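Local coordinates for protein lactate dehydrogenase, adjacent gene encodes predicted malate dehydrogenase (Cryptosporidium parvum, PDB 4ND2) that probably catalyses the NAD-dependent interconversion of (S)-lactate and pyruvate, working as a Rossmann-fold dehydrogenase of the LDH/MDH superfamily, at residues D179-T185 with V213-R217; V267-M272 with I303-N307; S167-A171 with S187-G191; L94-A98 with V312-P317. All coordinates share one frame; numbering follows the deposited sequence.

How the interactions relate
Three of the four contacts build the C-terminal alpha/beta part of the subunit. Interactions 1 and 3 share a small antiparallel sheet, in which strand 169-174 lies between strands 182-183 and 189-190; their centres are about 16 Å apart and their segments alternate along the chain. Interaction 2 follows in series and touches interaction 1 through Glu305 and Gly180; both lie near His177, the predicted proton acceptor. Helix 293-314 serves interactions 2 and 4, whose centres are about 17 Å apart. Interaction 4 closes a loop of more than 200 residues enclosing the others, joins the C-terminal part to the NAD-binding domain, and lies about 38 Å from interaction 3, centre to centre.

Interaction 1 of 4, residues D179-T185 with V213-R217; sequences DGMVPAT and VCHTR. Unlike the reference sequence in segment 179-185: Ala184 (reference Val).
The carbonyl oxygen of Asp179 is gripped twice by one side chain: Arg217 NE and Arg217 NH2 each donate to Asp179 O at 2.7 Å. The oxygen lies in the guanidinium plane, at the edge where NE and NH2 look the same way, so neither N-H is straight, with angles of about 143° and 142°. Arginine suits the place because it is long enough to double back from the helix and offers two donors to one acceptor; the bend at chi3 (80°) brings the guanidinium to the Asp179 carbonyl. A water donates to both Asp179 OD1 and Arg217 O, adding a second link at this end.

Next along, the aliphatic part of Arg217 runs antiparallel to Met181, with Arg217 CG 3.7 Å from Met181 CG. The flexible thioether then lies along the helix, its SD 4.0 Å from Thr216 O. Pro183 presents the CG corner of its ring to both Val213 CG1 and Thr216 CG2, while Thr216 OG1 turns to Ile212 O. At the far end Thr185 CG2 presses on Val213 CG2 at a tight 3.5 Å.

Helix 206-227 thus packs against edge strand 182-183, just beyond His177, the predicted proton acceptor. The Met181 side chain also approaches Arg90 and lies about 6 Å from the bound pyruvate, consistent with a second-shell role at the substrate site of a lactate dehydrogenase.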
loop_
_atom_site.group_PDB
_atom_site.type_symbol
_atom_site.label_atom_id
_atom_site.label_comp_id
_atom_site.label_asym_id
_atom_site.label_seq_id
_atom_site.Cartn_x
_atom_site.Cartn_y
_atom_site.Cartn_z
ATOM N N ASP A 179 -17.731 -26.088 -16.555
ATOM C CA ASP A 179 -18.663 -25.600 -17.576
ATOM C C ASP A 179 -20.040 -25.259 -16.998
ATOM O O ASP A 179 -20.720 -24.372 -17.508
ATOM C CB ASP A 179 -18.820 -26.622 -18.710
ATOM C CG ASP A 179 -17.610 -26.677 -19.630
ATOM O OD1 ASP A 179 -16.717 -25.811 -19.519
ATOM O OD2 ASP A 179 -17.554 -27.592 -20.478
ATOM N N GLY A 180 -20.434 -25.957 -15.936
ATOM C CA GLY A 180 -21.715 -25.720 -15.276
ATOM C C GLY A 180 -21.759 -24.558 -14.293
ATOM O O GLY A 180 -22.791 -24.333 -13.662
ATOM N N MET A 181 -20.659 -23.817 -14.148
ATOM C CA MET A 181 -20.635 -22.671 -13.230
ATOM C C MET A 181 -21.762 -21.700 -13.580
ATOM O O MET A 181 -22.143 -21.577 -14.747
ATOM C CB MET A 181 -19.277 -21.951 -13.255
ATOM C CG MET A 181 -18.982 -21.144 -14.516
ATOM S SD MET A 181 -17.407 -20.258 -14.434
ATOM C CE MET A 181 -16.238 -21.617 -14.516
ATOM N N VAL A 182 -22.287 -21.017 -12.566
ATOM C CA VAL A 182 -23.454 -20.155 -12.734
ATOM C C VAL A 182 -23.130 -18.699 -12.393
ATOM O O VAL A 182 -23.155 -18.321 -11.223
ATOM C CB VAL A 182 -24.629 -20.639 -11.854
ATOM C CG1 VAL A 182 -25.859 -19.763 -12.069
ATOM C CG2 VAL A 182 -24.949 -22.098 -12.151
ATOM N N PRO A 183 -22.809 -17.882 -13.414
ATOM C CA PRO A 183 -22.738 -16.441 -13.185
ATOM C C PRO A 183 -24.148 -15.884 -12.993
ATOM O O PRO A 183 -24.938 -15.866 -13.937
ATOM C CB PRO A 183 -22.085 -15.902 -14.468
ATOM C CG PRO A 183 -21.459 -17.088 -15.122
ATOM C CD PRO A 183 -22.344 -18.238 -14.764
ATOM N N ALA A 184 -24.457 -15.466 -11.770
ATOM C CA ALA A 184 -25.816 -15.072 -11.401
ATOM C C ALA A 184 -26.127 -13.650 -11.861
ATOM O O ALA A 184 -25.914 -12.689 -11.124
ATOM C CB ALA A 184 -26.008 -15.203 -9.898
ATOM N N THR A 185 -26.647 -13.522 -13.078
ATOM C CA THR A 185 -26.942 -12.206 -13.648
ATOM C C THR A 185 -27.989 -11.427 -12.849
ATOM O O THR A 185 -27.977 -10.200 -12.862
ATOM C CB THR A 185 -27.430 -12.300 -15.109
ATOM O OG1 THR A 185 -28.582 -13.145 -15.177
ATOM C CG2 THR A 185 -26.338 -12.848 -16.018
ATOM N N VAL A 213 -21.764 -13.924 -19.850
ATOM C CA VAL A 213 -21.936 -15.168 -19.094
ATOM C C VAL A 213 -21.136 -16.302 -19.744
ATOM O O VAL A 213 -20.438 -17.054 -19.057
ATOM C CB VAL A 213 -23.431 -15.551 -18.978
ATOM C CG1 VAL A 213 -23.607 -16.984 -18.484
ATOM C CG2 VAL A 213 -24.151 -14.580 -18.053
ATOM N N CYS A 214 -21.241 -16.411 -21.066
ATOM C CA CYS A 214 -20.491 -17.407 -21.831
ATOM C C CYS A 214 -18.982 -17.185 -21.703
ATOM O O CYS A 214 -18.227 -18.133 -21.492
ATOM C CB CYS A 214 -20.900 -17.357 -23.306
ATOM S SG CYS A 214 -19.989 -18.485 -24.385
ATOM N N HIS A 215 -18.563 -15.929 -21.827
ATOM C CA HIS A 215 -17.153 -15.548 -21.730
ATOM C C HIS A 215 -16.569 -15.936 -20.369
ATOM O O HIS A 215 -15.451 -16.451 -20.288
ATOM C CB HIS A 215 -17.009 -14.042 -21.968
ATOM C CG HIS A 215 -15.608 -13.590 -22.239
ATOM N ND1 HIS A 215 -15.265 -12.259 -22.310
ATOM C CD2 HIS A 215 -14.464 -14.286 -22.449
ATOM C CE1 HIS A 215 -13.973 -12.151 -22.562
ATOM N NE2 HIS A 215 -13.463 -13.367 -22.648
ATOM N N THR A 216 -17.340 -15.695 -19.311
ATOM C CA THR A 216 -16.964 -16.102 -17.958
ATOM C C THR A 216 -16.748 -17.613 -17.875
ATOM O O THR A 216 -15.758 -18.073 -17.304
ATOM C CB THR A 216 -18.037 -15.679 -16.933
ATOM O OG1 THR A 216 -18.223 -14.261 -17.001
ATOM C CG2 THR A 216 -17.633 -16.065 -15.515
ATOM N N ARG A 217 -17.669 -18.377 -18.457
ATOM C CA ARG A 217 -17.604 -19.838 -18.395
ATOM C C ARG A 217 -16.402 -20.423 -19.141
ATOM O O ARG A 217 -15.805 -21.389 -18.676
ATOM C CB ARG A 217 -18.907 -20.462 -18.908
ATOM C CG ARG A 217 -20.088 -20.227 -17.975
ATOM C CD ARG A 217 -21.419 -20.595 -18.615
ATOM N NE ARG A 217 -21.681 -22.031 -18.583
ATOM C CZ ARG A 217 -22.763 -22.612 -19.101
ATOM N NH1 ARG A 217 -23.701 -21.883 -19.702
ATOM N NH2 ARG A 217 -22.912 -23.931 -19.021
HETATM O O HOH W 1 -15.381 -23.923 -17.765
#

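Interaction 2 of 4, residues V267-M272 with I303-N307; sequences VKGIYM and INEVN
Val267 and Ile303 meet methyl to methyl, Val267 CG1 standing 3.4 Å from Ile303 CD1, closer than usual for two carbons. This is the first of a set of apolar contacts centred on Ile303, whose branches divide the work. Its CG1 arm, directed opposite the carbonyl carbon (chi1 -70°), brings CD1 against Val267, whereas CG2 faces Ile270 CD1 at 4.1 Å. The long, fully extended Ile270 side chain reaches the helix with CD1, which also meets Val306 CG1 at 3.9 Å. Ile270 suits a strand, and Ile303 and Val306, three residues apart, put their methyls on the same side of the helix. Met272 completes the apolar group: its unbranched thioether chain, straight beyond CG, spans the distance from the strand and lays SD 3.7 Å from Ile303 CG1.

Polar atoms are the second kind, and enter simply as packing neighbours. Asn307 OD1 lies 3.5 Å from Ile270 CD1 at the border of the apolar patch, and Val306 CG1 rests against the carbonyl oxygen of Tyr271. No hydrogen bond joins the segments.

Tyr271 instead turns its ring away to helix 124-135, where its OH sits within hydrogen-bonding reach of the carbonyls of Val142, the stronger partner, and His139, which must share its one proton. Gly269 and Ile270 form a G1 bulge opposite Cys261, where the positive phi of Gly269 is readily adopted without a side chain. The axes of 270-272 and 303-307 pass 9.7 Å apart at 113°; from the bulge, strand 270-279 pairs with strand 253-261 and packs against helix 293-314.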
loop_
_atom_site.group_PDB
_atom_site.type_symbol
_atom_site.label_atom_id
_atom_site.label_comp_id
_atom_site.label_asym_id
_atom_site.label_seq_id
_atom_site.Cartn_x
_atom_site.Cartn_y
_atom_site.Cartn_z
ATOM N N VAL A 267 -29.072 -27.995 -0.778
ATOM C CA VAL A 267 -28.122 -29.110 -0.657
ATOM C C VAL A 267 -27.862 -29.435 0.811
ATOM O O VAL A 267 -27.979 -28.563 1.671
ATOM C CB VAL A 267 -26.786 -28.822 -1.379
ATOM C CG1 VAL A 267 -27.022 -28.643 -2.870
ATOM C CG2 VAL A 267 -26.086 -27.596 -0.803
ATOM N N LYS A 268 -27.498 -30.685 1.088
ATOM C CA LYS A 268 -27.348 -31.160 2.465
ATOM C C LYS A 268 -25.954 -31.717 2.757
ATOM O O LYS A 268 -25.817 -32.759 3.399
ATOM C CB LYS A 268 -28.420 -32.210 2.775
ATOM C CG LYS A 268 -29.842 -31.682 2.665
ATOM C CD LYS A 268 -30.853 -32.695 3.177
ATOM C CE LYS A 268 -32.274 -32.159 3.085
ATOM N NZ LYS A 268 -33.273 -33.156 3.562
ATOM N N GLY A 269 -24.924 -31.010 2.299
ATOM C CA GLY A 269 -23.536 -31.380 2.585
ATOM C C GLY A 269 -22.746 -31.675 1.327
ATOM O O GLY A 269 -22.495 -32.835 1.000
ATOM N N ILE A 270 -22.358 -30.617 0.622
ATOM C CA ILE A 270 -21.552 -30.737 -0.591
ATOM C C ILE A 270 -20.609 -29.541 -0.721
ATOM O O ILE A 270 -20.980 -28.410 -0.394
ATOM C CB ILE A 270 -22.441 -30.848 -1.853
ATOM C CG1 ILE A 270 -21.590 -31.159 -3.090
ATOM C CG2 ILE A 270 -23.256 -29.577 -2.069
ATOM C CD1 ILE A 270 -22.397 -31.362 -4.354
ATOM N N TYR A 271 -19.388 -29.799 -1.188
ATOM C CA TYR A 271 -18.448 -28.729 -1.515
ATOM C C TYR A 271 -18.781 -28.145 -2.885
ATOM O O TYR A 271 -18.699 -28.841 -3.897
ATOM C CB TYR A 271 -16.999 -29.235 -1.500
ATOM C CG TYR A 271 -16.326 -29.115 -0.155
ATOM C CD1 TYR A 271 -16.136 -30.230 0.657
ATOM C CD2 TYR A 271 -15.879 -27.881 0.308
ATOM C CE1 TYR A 271 -15.517 -30.118 1.892
ATOM C CE2 TYR A 271 -15.263 -27.758 1.540
ATOM C CZ TYR A 271 -15.080 -28.879 2.329
ATOM O OH TYR A 271 -14.468 -28.761 3.553
ATOM N N MET A 272 -19.167 -26.871 -2.909
ATOM C CA MET A 272 -19.410 -26.160 -4.162
ATOM C C MET A 272 -19.238 -24.653 -3.980
ATOM O O MET A 272 -19.194 -24.155 -2.856
ATOM C CB MET A 272 -20.813 -26.467 -4.695
ATOM C CG MET A 272 -21.950 -25.887 -3.866
ATOM S SD MET A 272 -23.557 -26.147 -4.638
ATOM C CE MET A 272 -24.615 -25.232 -3.523
ATOM N N ILE A 303 -24.602 -28.859 -9.661
ATOM C CA ILE A 303 -24.508 -29.841 -8.579
ATOM C C ILE A 303 -24.406 -31.266 -9.138
ATOM O O ILE A 303 -23.597 -32.061 -8.657
ATOM C CB ILE A 303 -25.706 -29.719 -7.605
ATOM C CG1 ILE A 303 -25.603 -28.416 -6.802
ATOM C CG2 ILE A 303 -25.774 -30.910 -6.654
ATOM C CD1 ILE A 303 -26.926 -27.935 -6.243
ATOM N N ASN A 304 -25.218 -31.579 -10.148
ATOM C CA ASN A 304 -25.158 -32.884 -10.822
ATOM C C ASN A 304 -23.779 -33.133 -11.428
ATOM O O ASN A 304 -23.242 -34.238 -11.339
ATOM C CB ASN A 304 -26.205 -32.983 -11.940
ATOM C CG ASN A 304 -27.635 -32.942 -11.425
ATOM O OD1 ASN A 304 -27.902 -33.204 -10.252
ATOM N ND2 ASN A 304 -28.567 -32.621 -12.317
ATOM N N GLU A 305 -23.223 -32.094 -12.047
ATOM C CA GLU A 305 -21.884 -32.141 -12.638
ATOM C C GLU A 305 -20.824 -32.476 -11.581
ATOM O O GLU A 305 -19.933 -33.294 -11.822
ATOM C CB GLU A 305 -21.564 -30.794 -13.296
ATOM C CG GLU A 305 -20.560 -30.850 -14.432
ATOM C CD GLU A 305 -20.432 -29.513 -15.142
ATOM O OE1 GLU A 305 -19.647 -28.658 -14.678
ATOM O OE2 GLU A 305 -21.122 -29.312 -16.164
ATOM N N VAL A 306 -20.938 -31.845 -10.414
ATOM C CA VAL A 306 -20.014 -32.074 -9.298
ATOM C C VAL A 306 -20.137 -33.503 -8.760
ATOM O O VAL A 306 -19.127 -34.176 -8.542
ATOM C CB VAL A 306 -20.253 -31.061 -8.151
ATOM C CG1 VAL A 306 -19.462 -31.438 -6.904
ATOM C CG2 VAL A 306 -19.886 -29.654 -8.601
ATOM N N ASN A 307 -21.370 -33.955 -8.545
ATOM C CA ASN A 307 -21.624 -35.323 -8.085
ATOM C C ASN A 307 -21.145 -36.383 -9.076
ATOM O O ASN A 307 -20.655 -37.435 -8.670
ATOM C CB ASN A 307 -23.116 -35.529 -7.793
ATOM C CG ASN A 307 -23.572 -34.816 -6.533
ATOM O OD1 ASN A 307 -22.810 -34.663 -5.579
ATOM N ND2 ASN A 307 -24.829 -34.389 -6.518
#

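Interaction 3 of 4, residues S167-A171 with S187-G191; sequences SDVSA and SVSVG
Ser170 and Ser189 face each other as an antiparallel hydrogen-bonded pair: Ser170 N donates to Ser189 O at 2.8 Å, and Ser189 N returns a bond to Ser170 O at 3.0 Å. A third backbone bond, from Gly191 N to Asp168 O at 3.0 Å, lies just past the paired residues, where the positive phi of Gly191 is easily reached by a residue with no side chain. Alpha hydrogens contribute as well, Val188 CA lying 3.3 Å from Ser170 O.

The side chains sort by face. Val169 and Val190, a non-hydrogen-bonded pair, lie side by side with their CG2 methyls 4.2 Å apart; beyond them Ala171 CB meets Val188 CG2 at 3.9 Å, its small size fitting a buried spot. Two waters hydrate the serine face. Ser189 OG, held between its backbone N and carbonyl carbon (chi1 57°), approaches Ser170 CB and bonds to a water 2.7 Å away. That water donates to Ser187 O and weakly reaches Ser170 OG; a second one links the same two atoms.

This face lies at the interface with a second subunit, where Ser170 and Ser187 pack on Gly192, and Asp168 OD2 takes a hydrogen bond from Val254 N of that subunit. Within the chain, Ala171 and Val188 rest on helix 147-162 and Val190 on helix 195-200. Strand 169-174 pairs on its other side with strand 182-183, and strand 193-194 flanks 189-190.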
loop_
_atom_site.group_PDB
_atom_site.type_symbol
_atom_site.label_atom_id
_atom_site.label_comp_id
_atom_site.label_asym_id
_atom_site.label_seq_id
_atom_site.Cartn_x
_atom_site.Cartn_y
_atom_site.Cartn_z
ATOM N N SER A 167 -14.093 -2.712 -9.529
ATOM C CA SER A 167 -14.327 -2.748 -8.084
ATOM C C SER A 167 -15.732 -2.266 -7.703
ATOM O O SER A 167 -16.231 -2.609 -6.636
ATOM C CB SER A 167 -13.269 -1.920 -7.345
ATOM O OG SER A 167 -11.973 -2.489 -7.503
ATOM N N ASP A 168 -16.363 -1.482 -8.577
ATOM C CA ASP A 168 -17.719 -0.979 -8.341
ATOM C C ASP A 168 -18.812 -1.844 -8.979
ATOM O O ASP A 168 -19.988 -1.478 -8.955
ATOM C CB ASP A 168 -17.829 0.466 -8.830
ATOM C CG ASP A 168 -16.918 1.406 -8.062
ATOM O OD1 ASP A 168 -16.868 1.294 -6.818
ATOM O OD2 ASP A 168 -16.253 2.252 -8.697
ATOM N N VAL A 169 -18.423 -2.982 -9.550
ATOM C CA VAL A 169 -19.374 -3.981 -10.021
ATOM C C VAL A 169 -19.482 -5.081 -8.974
ATOM O O VAL A 169 -18.469 -5.651 -8.558
ATOM C CB VAL A 169 -18.936 -4.610 -11.358
ATOM C CG1 VAL A 169 -19.911 -5.705 -11.783
ATOM C CG2 VAL A 169 -18.820 -3.542 -12.435
ATOM N N SER A 170 -20.709 -5.364 -8.545
ATOM C CA SER A 170 -20.996 -6.501 -7.679
ATOM C C SER A 170 -21.538 -7.624 -8.553
ATOM O O SER A 170 -22.522 -7.432 -9.271
ATOM C CB SER A 170 -22.028 -6.122 -6.614
ATOM O OG SER A 170 -22.344 -7.230 -5.782
ATOM N N ALA A 171 -20.885 -8.783 -8.512
ATOM C CA ALA A 171 -21.298 -9.931 -9.319
ATOM C C ALA A 171 -20.717 -11.228 -8.759
ATOM O O ALA A 171 -19.545 -11.279 -8.388
ATOM C CB ALA A 171 -20.871 -9.742 -10.765
ATOM N N SER A 187 -28.424 -10.880 -9.678
ATOM C CA SER A 187 -27.912 -10.098 -8.553
ATOM C C SER A 187 -26.693 -9.241 -8.916
ATOM O O SER A 187 -25.974 -8.779 -8.033
ATOM C CB SER A 187 -27.561 -11.029 -7.394
ATOM O OG SER A 187 -26.585 -11.975 -7.791
ATOM N N VAL A 188 -26.462 -9.030 -10.210
ATOM C CA VAL A 188 -25.414 -8.120 -10.658
ATOM C C VAL A 188 -25.863 -6.676 -10.429
ATOM O O VAL A 188 -27.022 -6.335 -10.668
ATOM C CB VAL A 188 -25.086 -8.327 -12.154
ATOM C CG1 VAL A 188 -24.214 -7.200 -12.692
ATOM C CG2 VAL A 188 -24.404 -9.672 -12.366
ATOM N N SER A 189 -24.948 -5.837 -9.956
ATOM C CA SER A 189 -25.199 -4.400 -9.895
ATOM C C SER A 189 -23.928 -3.605 -10.180
ATOM O O SER A 189 -22.821 -4.064 -9.894
ATOM C CB SER A 189 -25.807 -3.996 -8.547
ATOM O OG SER A 189 -24.993 -4.390 -7.461
ATOM N N VAL A 190 -24.106 -2.429 -10.776
ATOM C CA VAL A 190 -23.011 -1.511 -11.067
ATOM C C VAL A 190 -23.299 -0.206 -10.333
ATOM O O VAL A 190 -24.170 0.567 -10.738
ATOM C CB VAL A 190 -22.873 -1.236 -12.579
ATOM C CG1 VAL A 190 -21.674 -0.337 -12.849
ATOM C CG2 VAL A 190 -22.757 -2.543 -13.356
ATOM N N GLY A 191 -22.578 0.023 -9.239
ATOM C CA GLY A 191 -22.815 1.186 -8.389
ATOM C C GLY A 191 -24.214 1.238 -7.795
ATOM O O GLY A 191 -24.726 2.321 -7.506
HETATM O O HOH W 2 -23.556 -9.692 -6.666
HETATM O O HOH W 3 -25.535 -6.711 -6.105
#

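Interaction 4 of 4, residues L94-A98 with V312-P317; sequences LFGNA and VLDNAP
Leu313 and Leu94 meet in the buried part of this contact, Leu94 CD1 touching Leu313 CD2 at 4.0 Å while Leu313 CD1 reaches the buried Ala98 CB at 3.6 Å. With CG anti to the backbone N (chi1 -177°), Leu313 extends its isobutyl group across to the first turn of helix 94-111, where the single methyl of Ala98 leaves room for it. The other branch of Leu94, CD2, touches Val312 CG1 at 3.8 Å. Behind this apolar patch, helix 124-135 closes in through Val126, which touches both leucines.

The contact joins the Rossmann-type NAD-binding domain to the last turn of the C-terminal helix 293-314. Nearby Asn97 faces elsewhere, touching the cofactor analogue and bonding to Ser81 and Asn122.

Phe95, Val312 and Pro317 form the exposed side. Phe95 CZ lies 3.7 Å from Val312 CG1, and Ala316 CB approaches Phe95 CE2 obliquely at 3.6 Å. Once the chain leaves the helix at Asn315, Pro317 lays its CD over one face of the Phe95 ring, offset toward the rim, a CH-pi contact 4.2 Å from the centroid. Both residues touch a crystal neighbour, so this pose may partly reflect the lattice.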
loop_
_atom_site.group_PDB
_atom_site.type_symbol
_atom_site.label_atom_id
_atom_site.label_comp_id
_atom_site.label_asym_id
_atom_site.label_seq_id
_atom_site.Cartn_x
_atom_site.Cartn_y
_atom_site.Cartn_z
ATOM N N LEU A 94 -8.141 -35.502 -12.691
ATOM C CA LEU A 94 -8.795 -36.073 -11.509
ATOM C C LEU A 94 -7.980 -37.154 -10.794
ATOM O O LEU A 94 -7.679 -37.022 -9.609
ATOM C CB LEU A 94 -10.162 -36.652 -11.897
ATOM C CG LEU A 94 -10.989 -37.326 -10.801
ATOM C CD1 LEU A 94 -11.384 -36.323 -9.730
ATOM C CD2 LEU A 94 -12.221 -37.982 -11.408
ATOM N N PHE A 95 -7.638 -38.220 -11.513
ATOM C CA PHE A 95 -7.046 -39.405 -10.885
ATOM C C PHE A 95 -5.659 -39.121 -10.315
ATOM O O PHE A 95 -5.357 -39.509 -9.188
ATOM C CB PHE A 95 -6.987 -40.580 -11.871
ATOM C CG PHE A 95 -8.338 -41.030 -12.372
ATOM C CD1 PHE A 95 -8.583 -41.155 -13.733
ATOM C CD2 PHE A 95 -9.365 -41.327 -11.483
ATOM C CE1 PHE A 95 -9.823 -41.567 -14.198
ATOM C CE2 PHE A 95 -10.606 -41.742 -11.942
ATOM C CZ PHE A 95 -10.835 -41.861 -13.300
ATOM N N GLY A 96 -4.826 -38.439 -11.094
ATOM C CA GLY A 96 -3.470 -38.110 -10.668
ATOM C C GLY A 96 -3.420 -37.145 -9.495
ATOM O O GLY A 96 -2.661 -37.348 -8.550
ATOM N N ASN A 97 -4.233 -36.095 -9.542
ATOM C CA ASN A 97 -4.203 -35.080 -8.487
ATOM C C ASN A 97 -4.842 -35.540 -7.183
ATOM O O ASN A 97 -4.425 -35.110 -6.108
ATOM C CB ASN A 97 -4.825 -33.771 -8.978
ATOM C CG ASN A 97 -3.949 -33.067 -9.999
ATOM O OD1 ASN A 97 -2.797 -33.449 -10.215
ATOM N ND2 ASN A 97 -4.488 -32.035 -10.629
ATOM N N ALA A 98 -5.829 -36.426 -7.269
ATOM C CA ALA A 98 -6.385 -37.056 -6.072
ATOM C C ALA A 98 -5.285 -37.776 -5.289
ATOM O O ALA A 98 -5.223 -37.683 -4.061
ATOM C CB ALA A 98 -7.485 -38.031 -6.445
ATOM N N VAL A 312 -17.085 -40.680 -10.214
ATOM C CA VAL A 312 -15.987 -41.208 -11.024
ATOM C C VAL A 312 -14.746 -41.426 -10.148
ATOM O O VAL A 312 -14.058 -42.440 -10.281
ATOM C CB VAL A 312 -15.644 -40.269 -12.205
ATOM C CG1 VAL A 312 -14.350 -40.693 -12.894
ATOM C CG2 VAL A 312 -16.787 -40.230 -13.212
ATOM N N LEU A 313 -14.477 -40.479 -9.251
ATOM C CA LEU A 313 -13.341 -40.576 -8.334
ATOM C C LEU A 313 -13.514 -41.717 -7.336
ATOM O O LEU A 313 -12.565 -42.452 -7.060
ATOM C CB LEU A 313 -13.135 -39.257 -7.583
ATOM C CG LEU A 313 -11.936 -39.179 -6.631
ATOM C CD1 LEU A 313 -10.645 -39.591 -7.326
ATOM C CD2 LEU A 313 -11.811 -37.777 -6.056
ATOM N N ASP A 314 -14.726 -41.861 -6.801
ATOM C CA ASP A 314 -15.046 -42.955 -5.880
ATOM C C ASP A 314 -14.813 -44.331 -6.512
ATOM O O ASP A 314 -14.505 -45.291 -5.806
ATOM C CB ASP A 314 -16.499 -42.854 -5.397
ATOM C CG ASP A 314 -16.736 -41.669 -4.471
ATOM O OD1 ASP A 314 -15.773 -41.179 -3.845
ATOM O OD2 ASP A 314 -17.900 -41.231 -4.364
ATOM N N ASN A 315 -14.962 -44.417 -7.834
ATOM C CA ASN A 315 -14.708 -45.650 -8.581
ATOM C C ASN A 315 -13.442 -45.548 -9.435
ATOM O O ASN A 315 -13.412 -46.014 -10.576
ATOM C CB ASN A 315 -15.911 -45.978 -9.470
ATOM C CG ASN A 315 -17.212 -46.024 -8.694
ATOM O OD1 ASN A 315 -17.259 -46.516 -7.566
ATOM N ND2 ASN A 315 -18.280 -45.513 -9.295
ATOM N N ALA A 316 -12.399 -44.939 -8.876
ATOM C CA ALA A 316 -11.121 -44.797 -9.572
ATOM C C ALA A 316 -10.353 -46.119 -9.526
ATOM O O ALA A 316 -10.538 -46.906 -8.595
ATOM C CB ALA A 316 -10.298 -43.682 -8.941
ATOM N N PRO A 317 -9.485 -46.367 -10.526
ATOM C CA PRO A 317 -8.742 -47.628 -10.579
ATOM C C PRO A 317 -7.680 -47.732 -9.488
ATOM O O PRO A 317 -7.501 -48.787 -8.878
ATOM C CB PRO A 317 -8.088 -47.593 -11.963
ATOM C CG PRO A 317 -7.940 -46.144 -12.269
ATOM C CD PRO A 317 -9.127 -45.471 -11.644
#